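Local coordinates for terminal oxygenase component of carbazole 1,9a-dioxygenase (Sphingomonas, PDB 3GKQ), which probably dihydroxylates carbazole, using electrons relayed through a Rieske [2Fe-2S] cluster to a non-heme iron centre, at residues Met300-Arg304 and Glu317-Trp322. Sequence-based numbering, arbitrary orientation.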
loop_
_atom_site.group_PDB
_atom_site.type_symbol
_atom_site.label_atom_id
_atom_site.label_comp_id
_atom_site.label_asym_id
_atom_site.label_seq_id
_atom_site.Cartn_x
_atom_site.Cartn_y
_atom_site.Cartn_z
ATOM N N MET A 300 23.150 -22.401 -6.005
ATOM C CA MET A 300 24.451 -22.743 -6.568
ATOM C C MET A 300 24.574 -24.247 -6.776
ATOM O O MET A 300 24.135 -25.040 -5.939
ATOM C CB MET A 300 25.590 -22.295 -5.640
ATOM C CG MET A 300 25.498 -20.860 -5.126
ATOM S SD MET A 300 25.335 -19.631 -6.413
ATOM C CE MET A 300 26.986 -19.679 -7.140
ATOM N N LEU A 301 25.164 -24.636 -7.901
ATOM C CA LEU A 301 25.392 -26.045 -8.201
ATOM C C LEU A 301 26.896 -26.237 -8.318
ATOM O O LEU A 301 27.579 -25.484 -9.017
ATOM C CB LEU A 301 24.710 -26.456 -9.511
ATOM C CG LEU A 301 23.180 -26.544 -9.499
ATOM C CD1 LEU A 301 22.706 -27.141 -10.808
ATOM C CD2 LEU A 301 22.708 -27.405 -8.329
ATOM N N GLY A 302 27.416 -27.232 -7.615
ATOM C CA GLY A 302 28.841 -27.479 -7.666
ATOM C C GLY A 302 29.177 -28.873 -8.152
ATOM O O GLY A 302 28.406 -29.815 -7.953
ATOM N N ARG A 303 30.328 -28.995 -8.803
ATOM C CA ARG A 303 30.799 -30.280 -9.305
ATOM C C ARG A 303 32.310 -30.345 -9.193
ATOM O O ARG A 303 33.014 -29.433 -9.630
ATOM C CB ARG A 303 30.398 -30.491 -10.767
ATOM C CG ARG A 303 31.069 -31.716 -11.398
ATOM C CD ARG A 303 30.651 -31.923 -12.845
ATOM N NE ARG A 303 29.297 -32.456 -12.945
ATOM C CZ ARG A 303 28.609 -32.545 -14.079
ATOM N NH1 ARG A 303 29.146 -32.131 -15.222
ATOM N NH2 ARG A 303 27.379 -33.049 -14.069
ATOM N N ARG A 304 32.800 -31.424 -8.594
ATOM C CA ARG A 304 34.233 -31.627 -8.437
ATOM C C ARG A 304 34.830 -31.788 -9.838
ATOM O O ARG A 304 34.389 -32.639 -10.609
ATOM C CB ARG A 304 34.487 -32.883 -7.598
ATOM C CG ARG A 304 35.938 -33.308 -7.541
ATOM C CD ARG A 304 36.141 -34.500 -6.615
ATOM N NE ARG A 304 37.536 -34.936 -6.614
ATOM C CZ ARG A 304 38.028 -35.871 -5.807
ATOM N NH1 ARG A 304 37.238 -36.476 -4.928
ATOM N NH2 ARG A 304 39.315 -36.202 -5.876
ATOM N N GLU A 317 26.777 -27.686 -19.294
ATOM C CA GLU A 317 25.669 -28.516 -18.841
ATOM C C GLU A 317 24.771 -27.727 -17.887
ATOM O O GLU A 317 23.547 -27.882 -17.898
ATOM C CB GLU A 317 26.209 -29.773 -18.149
ATOM C CG GLU A 317 25.131 -30.730 -17.684
ATOM C CD GLU A 317 25.694 -32.033 -17.148
ATOM O OE1 GLU A 317 26.537 -31.984 -16.226
ATOM O OE2 GLU A 317 25.290 -33.108 -17.650
ATOM N N PHE A 318 25.390 -26.883 -17.063
ATOM C CA PHE A 318 24.661 -26.053 -16.105
ATOM C C PHE A 318 23.655 -25.183 -16.852
ATOM O O PHE A 318 22.460 -25.191 -16.555
ATOM C CB PHE A 318 25.634 -25.154 -15.332
ATOM C CG PHE A 318 24.956 -24.158 -14.422
ATOM C CD1 PHE A 318 24.431 -24.556 -13.195
ATOM C CD2 PHE A 318 24.823 -22.826 -14.807
ATOM C CE1 PHE A 318 23.783 -23.640 -12.361
ATOM C CE2 PHE A 318 24.175 -21.901 -13.981
ATOM C CZ PHE A 318 23.654 -22.313 -12.754
ATOM N N ARG A 319 24.159 -24.440 -17.834
ATOM C CA ARG A 319 23.337 -23.545 -18.640
ATOM C C ARG A 319 22.305 -24.256 -19.503
ATOM O O ARG A 319 21.127 -23.901 -19.509
ATOM C CB ARG A 319 24.230 -22.700 -19.556
ATOM C CG ARG A 319 24.907 -21.520 -18.881
ATOM C CD ARG A 319 25.914 -20.837 -19.815
ATOM N NE ARG A 319 25.453 -20.812 -21.201
ATOM C CZ ARG A 319 25.817 -21.696 -22.128
ATOM N NH1 ARG A 319 26.655 -22.678 -21.821
ATOM N NH2 ARG A 319 25.330 -21.607 -23.359
ATOM N N GLU A 320 22.758 -25.267 -20.233
ATOM C CA GLU A 320 21.899 -25.998 -21.149
ATOM C C GLU A 320 20.925 -27.014 -20.565
ATOM O O GLU A 320 19.910 -27.317 -21.189
ATOM C CB GLU A 320 22.773 -26.682 -22.201
ATOM C CG GLU A 320 23.380 -25.716 -23.216
ATOM C CD GLU A 320 24.682 -26.230 -23.810
ATOM O OE1 GLU A 320 24.791 -27.452 -24.048
ATOM O OE2 GLU A 320 25.594 -25.407 -24.045
ATOM N N LYS A 321 21.204 -27.531 -19.374
ATOM C CA LYS A 321 20.320 -28.541 -18.805
ATOM C C LYS A 321 19.760 -28.282 -17.405
ATOM O O LYS A 321 18.554 -28.124 -17.228
ATOM C CB LYS A 321 21.043 -29.894 -18.809
ATOM C CG LYS A 321 20.220 -31.063 -18.281
ATOM C CD LYS A 321 21.026 -32.358 -18.359
ATOM C CE LYS A 321 20.193 -33.576 -17.985
ATOM N NZ LYS A 321 20.973 -34.848 -18.125
ATOM N N TRP A 322 20.648 -28.245 -16.422
ATOM C CA TRP A 322 20.264 -28.079 -15.029
ATOM C C TRP A 322 19.479 -26.837 -14.615
ATOM O O TRP A 322 18.642 -26.915 -13.714
ATOM C CB TRP A 322 21.508 -28.240 -14.166
ATOM C CG TRP A 322 22.169 -29.555 -14.421
ATOM C CD1 TRP A 322 23.440 -29.763 -14.870
ATOM C CD2 TRP A 322 21.577 -30.854 -14.273
ATOM N NE1 TRP A 322 23.677 -31.110 -15.014
ATOM C CE2 TRP A 322 22.550 -31.803 -14.655
ATOM C CE3 TRP A 322 20.316 -31.307 -13.855
ATOM C CZ2 TRP A 322 22.306 -33.182 -14.633
ATOM C CZ3 TRP A 322 20.071 -32.682 -13.833
ATOM C CH2 TRP A 322 21.065 -33.602 -14.221
#
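Glu317, partly exposed like its partner, reaches Arg303 near the strand's end and forms a salt bridge: OE1 lies 2.5 Å from Arg303 NH2 and accepts a second, weak hydrogen bond from NH1 at 2.8 Å. Long, flexible side chains suit this place, spanning backbones whose axes come no closer than 11.0 Å. Phe318 turns its ring edge to buried Leu301, CD1 to CD1 at 3.9 Å. From Phe318 to Trp322 the helix widens into a pi-type turn: Glu317 O accepts both Lys321 N at 2.8 Å and Trp322 N at 3.3 Å. Trp322, touched by Pro277 and Leu281, puts CB 3.7 Å from Leu301 CD1, so this one methyl packs against both aromatic residues, while NE1 lies 4.3 Å from Arg303 NH2. Bulky apolar side chains suit this buried gap between sheet and helix. Helix 308-328 packs on part of one face of the catalytic domain's antiparallel sheet, over strand 294-304, which runs between strands 282-289 and 161-170, whose His164 meets the Phe318 ring.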